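Local coordinates for protein sulfite reductase [ferredoxin] (Mycobacterium tuberculosis, PDB 1ZJ8) that catalyses the six-electron reduction of sulfite to sulfide with electrons from ferredoxin, using a siroheme and a [4Fe-4S] cluster, at residues P466-P475 with I483-Q491. Sequence-based numbering, arbitrary orientation.
With SF4 (iron/sulfur cluster), chain D.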
ATOM      1  N   PRO A 466      -7.742 -16.624  11.508  1.00 46.64           N
ATOM      2  CA  PRO A 466      -7.422 -16.347  10.092  1.00 45.49           C
ATOM      3  C   PRO A 466      -5.938 -16.480   9.766  1.00 44.01           C
ATOM      4  O   PRO A 466      -5.108 -16.011  10.555  1.00 43.93           O
ATOM      5  CB  PRO A 466      -7.793 -14.872   9.951  1.00 45.82           C
ATOM      6  CG  PRO A 466      -7.505 -14.286  11.321  1.00 45.72           C
ATOM      7  CD  PRO A 466      -7.789 -15.384  12.311  1.00 46.36           C
ATOM      8  N   ILE A 467      -5.622 -17.077   8.611  1.00 42.12           N
ATOM      9  CA  ILE A 467      -4.241 -17.205   8.119  1.00 40.87           C
ATOM     10  C   ILE A 467      -3.971 -16.271   6.943  1.00 38.94           C
ATOM     11  O   ILE A 467      -4.309 -16.567   5.813  1.00 38.13           O
ATOM     12  CB  ILE A 467      -3.905 -18.656   7.673  1.00 41.02           C
ATOM     13  CG1 ILE A 467      -3.976 -19.610   8.862  1.00 41.69           C
ATOM     14  CG2 ILE A 467      -2.499 -18.732   7.025  1.00 41.59           C
ATOM     15  CD1 ILE A 467      -5.335 -20.203   9.071  1.00 43.08           C
ATOM     16  N   THR A 468      -3.320 -15.157   7.219  1.00 37.61           N
ATOM     17  CA  THR A 468      -3.023 -14.169   6.186  1.00 36.81           C
ATOM     18  C   THR A 468      -1.948 -14.704   5.240  1.00 35.50           C
ATOM     19  O   THR A 468      -1.012 -15.341   5.674  1.00 35.03           O
ATOM     20  CB  THR A 468      -2.594 -12.795   6.795  1.00 36.52           C
ATOM     21  OG1 THR A 468      -1.379 -12.926   7.538  1.00 36.23           O
ATOM     22  CG2 THR A 468      -3.663 -12.267   7.708  1.00 35.97           C
ATOM     23  N   VAL A 469      -2.123 -14.461   3.948  1.00 34.62           N
ATOM     24  CA  VAL A 469      -1.222 -14.958   2.912  1.00 34.40           C
ATOM     25  C   VAL A 469      -0.903 -13.823   1.953  1.00 34.02           C
ATOM     26  O   VAL A 469      -1.808 -13.277   1.307  1.00 33.77           O
ATOM     27  CB  VAL A 469      -1.847 -16.123   2.088  1.00 34.26           C
ATOM     28  CG1 VAL A 469      -0.905 -16.553   0.950  1.00 34.02           C
ATOM     29  CG2 VAL A 469      -2.218 -17.317   2.985  1.00 33.39           C
ATOM     30  N   ASN A 470       0.374 -13.467   1.847  1.00 33.82           N
ATOM     31  CA  ASN A 470       0.795 -12.370   0.962  1.00 33.90           C
ATOM     32  C   ASN A 470       1.774 -12.860  -0.110  1.00 34.28           C
ATOM     33  O   ASN A 470       2.829 -13.419   0.216  1.00 34.03           O
ATOM     34  CB  ASN A 470       1.439 -11.246   1.764  1.00 33.45           C
ATOM     35  CG  ASN A 470       0.472 -10.585   2.732  1.00 32.07           C
ATOM     36  OD1 ASN A 470      -0.673 -10.984   2.847  1.00 30.56           O
ATOM     37  ND2 ASN A 470       0.940  -9.566   3.432  1.00 30.05           N
ATOM     38  N   ILE A 471       1.417 -12.641  -1.382  1.00 34.75           N
ATOM     39  CA  ILE A 471       2.215 -13.088  -2.526  1.00 34.78           C
ATOM     40  C   ILE A 471       2.889 -11.903  -3.209  1.00 35.00           C
ATOM     41  O   ILE A 471       2.237 -11.068  -3.833  1.00 34.98           O
ATOM     42  CB  ILE A 471       1.352 -13.820  -3.572  1.00 34.94           C
ATOM     43  CG1 ILE A 471       0.304 -14.721  -2.899  1.00 35.45           C
ATOM     44  CG2 ILE A 471       2.246 -14.632  -4.519  1.00 34.56           C
ATOM     45  CD1 ILE A 471      -0.461 -15.629  -3.866  1.00 34.86           C
ATOM     46  N   ASN A 472       4.209 -11.847  -3.114  1.00 35.60           N
ATOM     47  CA  ASN A 472       4.988 -10.755  -3.709  1.00 36.00           C
ATOM     48  C   ASN A 472       5.854 -11.286  -4.846  1.00 36.58           C
ATOM     49  O   ASN A 472       6.406 -12.383  -4.735  1.00 37.06           O
ATOM     50  CB  ASN A 472       5.855 -10.097  -2.642  1.00 35.76           C
ATOM     51  CG  ASN A 472       5.035  -9.587  -1.454  1.00 36.25           C
ATOM     52  OD1 ASN A 472       4.925  -8.373  -1.239  1.00 35.87           O
ATOM     53  ND2 ASN A 472       4.465 -10.517  -0.667  1.00 35.85           N
ATOM     54  N   GLY A 473       5.964 -10.518  -5.934  1.00 37.22           N
ATOM     55  CA  GLY A 473       6.724 -10.930  -7.135  1.00 37.74           C
ATOM     56  C   GLY A 473       8.237 -10.663  -7.119  1.00 38.39           C
ATOM     57  O   GLY A 473       8.948 -11.032  -8.070  1.00 38.30           O
ATOM     58  N   CYS A 474       8.726 -10.029  -6.047  1.00 38.69           N
ATOM     59  CA  CYS A 474      10.150  -9.716  -5.881  1.00 38.85           C
ATOM     60  C   CYS A 474      10.376  -9.209  -4.448  1.00 38.68           C
ATOM     61  O   CYS A 474       9.419  -9.076  -3.685  1.00 38.63           O
ATOM     62  CB  CYS A 474      10.583  -8.670  -6.911  1.00 39.02           C
ATOM     63  SG  CYS A 474      10.338  -6.995  -6.325  1.00 42.76           S
ATOM     64  N   PRO A 475      11.639  -8.925  -4.078  1.00 38.71           N
ATOM     65  CA  PRO A 475      11.958  -8.610  -2.666  1.00 38.61           C
ATOM     66  C   PRO A 475      11.514  -7.236  -2.134  1.00 38.32           C
ATOM     67  O   PRO A 475      11.577  -7.026  -0.907  1.00 38.28           O
ATOM     68  CB  PRO A 475      13.497  -8.744  -2.604  1.00 38.48           C
ATOM     69  CG  PRO A 475      13.919  -9.268  -3.925  1.00 38.51           C
ATOM     70  CD  PRO A 475      12.854  -8.916  -4.912  1.00 38.65           C
ATOM     71  N   ILE A 483       5.127  -9.612   7.072  1.00 37.41           N
ATOM     72  CA  ILE A 483       4.112  -9.439   8.104  1.00 37.57           C
ATOM     73  C   ILE A 483       2.870 -10.253   7.786  1.00 37.94           C
ATOM     74  O   ILE A 483       1.759  -9.839   8.097  1.00 38.91           O
ATOM     75  CB  ILE A 483       3.795  -7.936   8.319  1.00 37.37           C
ATOM     76  CG1 ILE A 483       3.248  -7.294   7.039  1.00 36.94           C
ATOM     77  CG2 ILE A 483       5.046  -7.201   8.767  1.00 36.76           C
ATOM     78  CD1 ILE A 483       3.024  -5.822   7.159  1.00 37.20           C
ATOM     79  N   ALA A 484       3.070 -11.415   7.174  1.00 38.08           N
ATOM     80  CA  ALA A 484       1.981 -12.329   6.842  1.00 38.04           C
ATOM     81  C   ALA A 484       2.232 -13.566   7.627  1.00 38.17           C
ATOM     82  O   ALA A 484       3.369 -13.855   7.939  1.00 38.56           O
ATOM     83  CB  ALA A 484       2.007 -12.667   5.368  1.00 38.10           C
ATOM     84  N   ASP A 485       1.179 -14.299   7.953  1.00 38.52           N
ATOM     85  CA  ASP A 485       1.355 -15.623   8.511  1.00 38.87           C
ATOM     86  C   ASP A 485       2.107 -16.467   7.481  1.00 38.88           C
ATOM     87  O   ASP A 485       3.075 -17.129   7.840  1.00 39.16           O
ATOM     88  CB  ASP A 485       0.012 -16.238   8.908  1.00 39.09           C
ATOM     89  CG  ASP A 485      -0.627 -15.529  10.103  1.00 40.50           C
ATOM     90  OD1 ASP A 485       0.105 -14.914  10.929  1.00 40.64           O
ATOM     91  OD2 ASP A 485      -1.877 -15.572  10.194  1.00 42.66           O
ATOM     92  N   ILE A 486       1.697 -16.406   6.211  1.00 38.67           N
ATOM     93  CA  ILE A 486       2.441 -17.026   5.133  1.00 38.75           C
ATOM     94  C   ILE A 486       2.795 -15.986   4.063  1.00 39.06           C
ATOM     95  O   ILE A 486       1.950 -15.585   3.275  1.00 39.04           O
ATOM     96  CB  ILE A 486       1.644 -18.171   4.505  1.00 38.62           C
ATOM     97  CG1 ILE A 486       1.135 -19.110   5.595  1.00 37.98           C
ATOM     98  CG2 ILE A 486       2.519 -18.935   3.496  1.00 38.92           C
ATOM     99  CD1 ILE A 486       0.330 -20.254   5.095  1.00 37.75           C
ATOM    100  N   GLY A 487       4.050 -15.555   4.036  1.00 39.51           N
ATOM    101  CA  GLY A 487       4.508 -14.570   3.065  1.00 40.05           C
ATOM    102  C   GLY A 487       5.326 -15.254   2.001  1.00 40.62           C
ATOM    103  O   GLY A 487       6.073 -16.183   2.297  1.00 40.93           O
ATOM    104  N   PHE A 488       5.187 -14.814   0.757  1.00 41.45           N
ATOM    105  CA  PHE A 488       5.936 -15.399  -0.349  1.00 42.22           C
ATOM    106  C   PHE A 488       6.744 -14.315  -1.037  1.00 43.30           C
ATOM    107  O   PHE A 488       6.189 -13.295  -1.442  1.00 43.13           O
ATOM    108  CB  PHE A 488       4.988 -16.066  -1.345  1.00 41.37           C
ATOM    109  CG  PHE A 488       4.300 -17.285  -0.808  1.00 40.82           C
ATOM    110  CD1 PHE A 488       4.866 -18.531  -0.947  1.00 39.85           C
ATOM    111  CD2 PHE A 488       3.075 -17.188  -0.167  1.00 41.19           C
ATOM    112  CE1 PHE A 488       4.234 -19.655  -0.456  1.00 40.12           C
ATOM    113  CE2 PHE A 488       2.434 -18.326   0.330  1.00 40.37           C
ATOM    114  CZ  PHE A 488       3.019 -19.554   0.177  1.00 39.85           C
ATOM    115  N   LYS A 489       8.057 -14.532  -1.150  1.00 45.28           N
ATOM    116  CA  LYS A 489       8.944 -13.601  -1.860  1.00 46.49           C
ATOM    117  C   LYS A 489       9.394 -14.269  -3.136  1.00 47.82           C
ATOM    118  O   LYS A 489      10.185 -15.219  -3.111  1.00 47.95           O
ATOM    119  CB  LYS A 489      10.170 -13.207  -1.021  1.00 46.78           C
ATOM    120  CG  LYS A 489      11.185 -12.245  -1.742  1.00 46.28           C
ATOM    121  CD  LYS A 489      12.323 -11.737  -0.821  1.00 46.43           C
ATOM    122  CE  LYS A 489      13.039 -12.869  -0.057  1.00 46.98           C
ATOM    123  NZ  LYS A 489      14.040 -12.339   0.919  1.00 47.45           N
ATOM    124  N   GLY A 490       8.888 -13.763  -4.253  1.00 49.68           N
ATOM    125  CA  GLY A 490       9.217 -14.308  -5.563  1.00 51.37           C
ATOM    126  C   GLY A 490      10.674 -14.101  -5.938  1.00 52.97           C
ATOM    127  O   GLY A 490      11.217 -12.995  -5.778  1.00 53.12           O
ATOM    128  N   GLN A 491      11.299 -15.176  -6.421  1.00 54.93           N
ATOM    129  CA  GLN A 491      12.670 -15.144  -6.917  1.00 56.70           C
ATOM    130  C   GLN A 491      12.849 -16.268  -7.931  1.00 58.25           C
ATOM    131  O   GLN A 491      11.981 -17.123  -8.072  1.00 58.02           O
ATOM    132  CB  GLN A 491      13.713 -15.203  -5.779  1.00 56.58           C
ATOM    133  CG  GLN A 491      13.866 -16.530  -5.019  1.00 57.17           C
ATOM    134  CD  GLN A 491      14.850 -16.424  -3.824  1.00 57.56           C
ATOM    135  OE1 GLN A 491      15.367 -17.434  -3.329  1.00 58.26           O
ATOM    136  NE2 GLN A 491      15.106 -15.196  -3.368  1.00 57.96           N
TER
HETATM  137 FE1  SF4 D 556       8.204  -6.249  -6.788  1.00 46.50          FE
HETATM  138 FE2  SF4 D 556       6.176  -4.549  -6.104  1.00 44.88          FE
HETATM  139 FE3  SF4 D 556       6.555  -5.265  -8.718  1.00 45.72          FE
HETATM  140 FE4  SF4 D 556       5.508  -6.936  -6.831  1.00 45.58          FE
HETATM  141  S1  SF4 D 556       4.547  -5.006  -7.640  1.00 47.08           S
HETATM  142  S2  SF4 D 556       7.145  -7.477  -8.396  1.00 48.81           S
HETATM  143  S3  SF4 D 556       6.777  -6.459  -4.982  1.00 46.89           S
HETATM  144  S4  SF4 D 556       8.015  -4.044  -7.428  1.00 50.98           S
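With chi1 at 63°, Thr468 tucks OG1 between its own backbone N and carbonyl carbon, where it takes the N-H of Asp485 in a nearly straight bond (Asp485 N to Thr468 OG1, 2.9 Å). Asp485, just ahead of strand 486-491, returns the contact: its CG lies beside its own backbone N, chi1 -69°, and OD2 receives a weak bond from Thr468 N at 3.3 Å. This reciprocal pair opens a parallel ladder between 469-472 and 486-491. Ile486 N bonds Thr468 O, and Asn470 N, Phe488 N, Asn472 N and Gly490 N carry the bonding on, ending with Gly490 N to Asn472 O at 2.9 Å.

On one face, CG1 of Val469 reaches CE2 at the Phe488 ring edge (3.8 Å), and helix 532-545 packs against Ile486 and Phe488; just ahead of strand 469-472, Ile467 CG2 touches Ile486 CD1 at 3.7 Å. On the other face, the Asn470 amide lies against the methyl of Ala484, CG to CB 3.7 Å, and its ND2 bonds Arg480 O. Asn472 OD1 accepts the N-H of Ala479, next to Cys478, which probably links the cluster to the siroheme iron, and ND2 makes a weak bond to Phe488 O.

Two residues past strand 469-472 comes Cys474, whose SG binds an iron of the cluster (SG to FE1, 2.3 Å). The cluster thiolate thus sits just beyond a strand held by successive backbone bonds, and the buried asparagines tie that strand to the loop carrying Cys478.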